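Fibronectin type III domain-containing protein (Simiduia agarivorans, PDB 6P2K) probably hydrolyses the beta-1,4-glucan backbone of xyloglucan as a family 74 glycoside hydrolase, with this chain comprising its twin beta-propeller part. Local coordinates at residues 240-244 / 254-259; 669-675 / 716-720. One frame throughout, in Å; residues are numbered along the deposited sequence.

Contact 1: residues 240-244 / 254-259; sequences FLVYA and QVTGGL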
loop_
_atom_site.group_PDB
_atom_site.type_symbol
_atom_site.label_atom_id
_atom_site.label_comp_id
_atom_site.label_asym_id
_atom_site.label_seq_id
_atom_site.Cartn_x
_atom_site.Cartn_y
_atom_site.Cartn_z
ATOM N N PHE B 240 -55.861 -1.295 0.163
ATOM C CA PHE B 240 -56.785 -2.202 0.832
ATOM C C PHE B 240 -57.059 -1.662 2.228
ATOM O O PHE B 240 -56.124 -1.300 2.950
ATOM C CB PHE B 240 -56.216 -3.621 0.931
ATOM C CG PHE B 240 -55.956 -4.296 -0.398
ATOM C CD1 PHE B 240 -56.114 -3.624 -1.602
ATOM C CD2 PHE B 240 -55.552 -5.621 -0.431
ATOM C CE1 PHE B 240 -55.867 -4.261 -2.808
ATOM C CE2 PHE B 240 -55.303 -6.263 -1.629
ATOM C CZ PHE B 240 -55.463 -5.583 -2.820
ATOM N N LEU B 241 -58.330 -1.611 2.613
ATOM C CA LEU B 241 -58.717 -1.040 3.894
ATOM C C LEU B 241 -59.214 -2.126 4.841
ATOM O O LEU B 241 -59.819 -3.114 4.421
ATOM C CB LEU B 241 -59.785 0.041 3.714
ATOM C CG LEU B 241 -59.229 1.316 3.075
ATOM C CD1 LEU B 241 -60.303 2.375 2.916
ATOM C CD2 LEU B 241 -58.056 1.845 3.894
ATOM N N VAL B 242 -58.947 -1.925 6.129
ATOM C CA VAL B 242 -59.189 -2.923 7.165
ATOM C C VAL B 242 -60.413 -2.515 7.968
ATOM O O VAL B 242 -60.561 -1.348 8.350
ATOM C CB VAL B 242 -57.959 -3.080 8.080
ATOM C CG1 VAL B 242 -58.083 -4.339 8.925
ATOM C CG2 VAL B 242 -56.686 -3.104 7.248
ATOM N N TYR B 243 -61.289 -3.483 8.234
ATOM C CA TYR B 243 -62.545 -3.218 8.914
ATOM C C TYR B 243 -62.800 -4.294 9.956
ATOM O O TYR B 243 -62.178 -5.359 9.957
ATOM C CB TYR B 243 -63.723 -3.163 7.936
ATOM C CG TYR B 243 -63.606 -2.112 6.860
ATOM C CD1 TYR B 243 -62.900 -2.363 5.692
ATOM C CD2 TYR B 243 -64.218 -0.872 7.006
ATOM C CE1 TYR B 243 -62.798 -1.408 4.702
ATOM C CE2 TYR B 243 -64.122 0.091 6.021
ATOM C CZ TYR B 243 -63.411 -0.183 4.871
ATOM O OH TYR B 243 -63.309 0.770 3.886
ATOM N N ALA B 244 -63.740 -3.998 10.846
ATOM C CA ALA B 244 -64.178 -4.936 11.864
ATOM C C ALA B 244 -65.673 -4.778 12.065
ATOM O O ALA B 244 -66.212 -3.670 11.980
ATOM C CB ALA B 244 -63.448 -4.722 13.194
ATOM N N GLN B 254 -64.202 0.907 10.248
ATOM C CA GLN B 254 -62.846 0.903 9.719
ATOM C C GLN B 254 -61.856 1.024 10.870
ATOM O O GLN B 254 -62.039 1.843 11.776
ATOM C CB GLN B 254 -62.654 2.041 8.723
ATOM C CG GLN B 254 -61.281 2.061 8.083
ATOM C CD GLN B 254 -61.124 3.176 7.073
ATOM O OE1 GLN B 254 -60.007 3.579 6.750
ATOM N NE2 GLN B 254 -62.243 3.678 6.564
ATOM N N VAL B 255 -60.811 0.197 10.845
ATOM C CA VAL B 255 -59.852 0.151 11.943
ATOM C C VAL B 255 -58.435 0.251 11.393
ATOM O O VAL B 255 -57.564 -0.558 11.736
ATOM C CB VAL B 255 -60.041 -1.130 12.779
ATOM C CG1 VAL B 255 -61.218 -0.969 13.727
ATOM C CG2 VAL B 255 -60.257 -2.331 11.870
ATOM N N THR B 256 -58.191 1.247 10.545
ATOM C CA THR B 256 -56.882 1.438 9.937
ATOM C C THR B 256 -56.012 2.443 10.677
ATOM O O THR B 256 -54.820 2.546 10.369
ATOM C CB THR B 256 -57.026 1.885 8.477
ATOM O OG1 THR B 256 -57.837 3.065 8.417
ATOM C CG2 THR B 256 -57.666 0.785 7.642
ATOM N N GLY B 257 -56.572 3.183 11.633
ATOM C CA GLY B 257 -55.810 4.158 12.391
ATOM C C GLY B 257 -54.570 3.571 13.031
ATOM O O GLY B 257 -54.663 2.687 13.888
ATOM N N GLY B 258 -53.400 4.049 12.615
ATOM C CA GLY B 258 -52.139 3.497 13.057
ATOM C C GLY B 258 -51.451 2.618 12.037
ATOM O O GLY B 258 -50.281 2.265 12.235
ATOM N N LEU B 259 -52.139 2.250 10.962
ATOM C CA LEU B 259 -51.531 1.505 9.872
ATOM C C LEU B 259 -51.004 2.464 8.814
ATOM O O LEU B 259 -51.555 3.548 8.599
ATOM C CB LEU B 259 -52.539 0.547 9.238
ATOM C CG LEU B 259 -53.107 -0.571 10.112
ATOM C CD1 LEU B 259 -54.314 -1.207 9.437
ATOM C CD2 LEU B 259 -52.041 -1.616 10.400
#
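Phe240, at the start of the segment, points its CA-to-CB bond away from residues 254-259 and joins the loop at Arg263 through a backbone hydrogen bond. Leu241 turns back toward them: its CD2 lies 3.9 Å from both Gln254 OE1 and Thr256 CG2, while its backbone pairs with Tyr227 on the other neighbouring strand. Val242 makes the central contact. Its carbonyl O accepts a hydrogen bond from Val255 N at 2.9 Å and an almost straight 171°, and also receives a CA-H...O contact from Gln254 CA at 3.5 Å. Its side chain packs through CG2 on Leu259 CD1 (3.7 Å) and more loosely through CG1 on Val255 CG2 (4.2 Å). Tyr243 forms an antiparallel, non-hydrogen-bonded pair with Gln254, their CA atoms 4.2 Å apart, and both side chains lie on the same face, with Tyr243 CE2 3.6 Å from Gln254 CB. At Ala244, CB meets Val255 CG2 at 4.2 Å.

The second segment soon leaves the sheet: the Val242-Thr256 CA separation has grown to 5.7 Å. Thr256 OG1 donates to Gln254 OE1 (2.8 Å), and Leu259 N donates to Thr256 O (2.8 Å), closing a type II turn whose third residue, Gly258, has a positive phi of 104°. Val255 and Leu259 then reach strand 304-314, where Val255 O accepts from Trp310 NE1. The arrangement is that of the outer edge of a beta-propeller blade, where the short fourth strand ends and the chain turns toward the next blade.

Contact 2: residues 669-675 / 716-720; sequences AMAVRPT and YGVFL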
loop_
_atom_site.group_PDB
_atom_site.type_symbol
_atom_site.label_atom_id
_atom_site.label_comp_id
_atom_site.label_asym_id
_atom_site.label_seq_id
_atom_site.Cartn_x
_atom_site.Cartn_y
_atom_site.Cartn_z
ATOM N N ALA B 669 -36.853 -40.832 -25.994
ATOM C CA ALA B 669 -36.967 -40.513 -24.576
ATOM C C ALA B 669 -38.030 -41.371 -23.898
ATOM O O ALA B 669 -37.825 -41.855 -22.778
ATOM C CB ALA B 669 -37.278 -39.027 -24.399
ATOM N N MET B 670 -39.168 -41.577 -24.563
ATOM C CA MET B 670 -40.233 -42.374 -23.963
ATOM C C MET B 670 -39.861 -43.848 -23.889
ATOM O O MET B 670 -40.365 -44.566 -23.018
ATOM C CB MET B 670 -41.531 -42.187 -24.744
ATOM C CG MET B 670 -42.121 -40.791 -24.608
ATOM S SD MET B 670 -43.720 -40.625 -25.417
ATOM C CE MET B 670 -44.637 -41.945 -24.630
ATOM N N ALA B 671 -38.987 -44.316 -24.783
ATOM C CA ALA B 671 -38.518 -45.695 -24.706
ATOM C C ALA B 671 -37.505 -45.878 -23.580
ATOM O O ALA B 671 -37.546 -46.885 -22.865
ATOM C CB ALA B 671 -37.911 -46.120 -26.043
ATOM N N VAL B 672 -36.597 -44.915 -23.405
ATOM C CA VAL B 672 -35.581 -45.027 -22.363
ATOM C C VAL B 672 -36.173 -44.735 -20.987
ATOM O O VAL B 672 -35.745 -45.322 -19.985
ATOM C CB VAL B 672 -34.403 -44.090 -22.686
ATOM C CG1 VAL B 672 -33.401 -44.044 -21.541
ATOM C CG2 VAL B 672 -33.720 -44.527 -23.975
ATOM N N ARG B 673 -37.166 -43.851 -20.911
ATOM C CA ARG B 673 -37.834 -43.495 -19.658
ATOM C C ARG B 673 -39.337 -43.620 -19.872
ATOM O O ARG B 673 -39.994 -42.671 -20.323
ATOM C CB ARG B 673 -37.450 -42.085 -19.211
ATOM C CG ARG B 673 -38.064 -41.639 -17.888
ATOM C CD ARG B 673 -37.356 -40.395 -17.376
ATOM N NE ARG B 673 -38.018 -39.800 -16.220
ATOM C CZ ARG B 673 -37.852 -40.210 -14.968
ATOM N NH1 ARG B 673 -37.049 -41.232 -14.699
ATOM N NH2 ARG B 673 -38.495 -39.600 -13.984
ATOM N N PRO B 674 -39.912 -44.785 -19.571
ATOM C CA PRO B 674 -41.350 -44.981 -19.789
ATOM C C PRO B 674 -42.181 -44.014 -18.960
ATOM O O PRO B 674 -41.790 -43.606 -17.863
ATOM C CB PRO B 674 -41.581 -46.433 -19.353
ATOM C CG PRO B 674 -40.233 -47.085 -19.480
ATOM C CD PRO B 674 -39.245 -46.017 -19.117
ATOM N N THR B 675 -43.350 -43.651 -19.497
ATOM C CA THR B 675 -44.248 -42.739 -18.794
ATOM C C THR B 675 -44.676 -43.288 -17.443
ATOM O O THR B 675 -45.196 -42.531 -16.617
ATOM C CB THR B 675 -45.477 -42.437 -19.653
ATOM O OG1 THR B 675 -46.209 -43.645 -19.890
ATOM C CG2 THR B 675 -45.051 -41.850 -20.994
ATOM N N TYR B 716 -39.988 -34.180 -18.133
ATOM C CA TYR B 716 -40.089 -35.591 -18.488
ATOM C C TYR B 716 -38.914 -36.381 -17.930
ATOM O O TYR B 716 -39.098 -37.442 -17.323
ATOM C CB TYR B 716 -40.174 -35.764 -20.006
ATOM C CG TYR B 716 -40.624 -37.154 -20.379
ATOM C CD1 TYR B 716 -39.722 -38.210 -20.423
ATOM C CD2 TYR B 716 -41.959 -37.422 -20.649
ATOM C CE1 TYR B 716 -40.135 -39.491 -20.737
ATOM C CE2 TYR B 716 -42.380 -38.701 -20.968
ATOM C CZ TYR B 716 -41.464 -39.731 -21.010
ATOM O OH TYR B 716 -41.877 -41.004 -21.326
ATOM N N GLY B 717 -37.697 -35.887 -18.135
ATOM C CA GLY B 717 -36.524 -36.599 -17.672
ATOM C C GLY B 717 -35.222 -36.045 -18.207
ATOM O O GLY B 717 -35.209 -35.263 -19.164
ATOM N N VAL B 718 -34.117 -36.443 -17.582
ATOM C CA VAL B 718 -32.773 -36.053 -17.992
ATOM C C VAL B 718 -32.122 -37.261 -18.647
ATOM O O VAL B 718 -32.180 -38.372 -18.107
ATOM C CB VAL B 718 -31.941 -35.559 -16.796
ATOM C CG1 VAL B 718 -30.614 -34.970 -17.271
ATOM C CG2 VAL B 718 -32.737 -34.543 -15.990
ATOM N N PHE B 719 -31.510 -37.049 -19.808
ATOM C CA PHE B 719 -30.968 -38.143 -20.602
ATOM C C PHE B 719 -29.506 -37.891 -20.931
ATOM O O PHE B 719 -29.124 -36.784 -21.318
ATOM C CB PHE B 719 -31.778 -38.340 -21.887
ATOM C CG PHE B 719 -33.231 -38.619 -21.637
ATOM C CD1 PHE B 719 -34.143 -37.577 -21.521
ATOM C CD2 PHE B 719 -33.683 -39.924 -21.487
ATOM C CE1 PHE B 719 -35.480 -37.833 -21.278
ATOM C CE2 PHE B 719 -35.018 -40.188 -21.248
ATOM C CZ PHE B 719 -35.920 -39.142 -21.143
ATOM N N LEU B 720 -28.697 -38.936 -20.779
ATOM C CA LEU B 720 -27.259 -38.877 -20.997
ATOM C C LEU B 720 -26.893 -39.864 -22.097
ATOM O O LEU B 720 -27.185 -41.059 -21.988
ATOM C CB LEU B 720 -26.500 -39.203 -19.708
ATOM C CG LEU B 720 -24.971 -39.157 -19.776
ATOM C CD1 LEU B 720 -24.472 -37.720 -19.690
ATOM C CD2 LEU B 720 -24.352 -40.017 -18.687
HETATM O O HOH W 1 -39.312 -36.855 -14.368
#
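The last turn of helix 666-672 lies above strand 714-723, with CA separations of 7.6 Å for Ala669-Phe719, 7.3 Å for Arg673-Gly717 and 8.3 Å for Thr675-Tyr716; such spacing means packing through side chains, not sheet pairing. Arg673 N still donates to Ala669 O (2.8 Å), but its phi/psi of -129/92 ends the helix. On the strand, Tyr716 (-72/-49) and Gly717 (169/165) both pair with Tyr707, consistent with a classic beta bulge.

Two reciprocal hydrogen bonds join Arg673 and Tyr716: Tyr716 OH donates to Arg673 O (2.7 Å), and Arg673 NE donates to Tyr716 O (2.8 Å, 150°). A water accepts from Arg673 NH2 (2.9 Å) and lies 3.0 Å from Tyr716 O, within hydrogen-bonding distance. The arginine passes over Gly717, where an ideal CB would sit 2.5 Å from Arg673 CD, a clash. Met670 CG and Thr675 CG2 each lie 3.3 Å from Tyr716 OH. Beside this, the Phe719 ring receives Ala669 CB on CZ (3.5 Å), Arg673 CB on CE2 (3.7 Å) and, at its edge, Val672 CG1 on CD2 (4.1 Å).

Arg673 NH1 forms a salt bridge with Asp733 of strand 729-733, while Ala669 touches Tyr707 of strand 702-709. The helix end, in the connection between two blades, thus spans three adjacent strands of the following blade, with the Phe719 ring also meeting Phe664 of the preceding one.

Followed from the N terminus, the chain builds seven four-stranded blades up to strand 368-373, then seven more, the last closed by strand 7-8. Contact 1 belongs to the fifth blade of the first propeller and closes a hairpin, only 9 residues separating its segments. Contact 2 comes later, in the second propeller: 40 intervening residues bring the helix that follows strand 661-664 onto strand 714-723 of the next blade. The two loops are in series, neither nested nor crossing. Their centres are 55 Å apart, with nearest atoms about 36 Å apart, on opposite sides of the chain's centre, so each ties together blade elements within its own propeller.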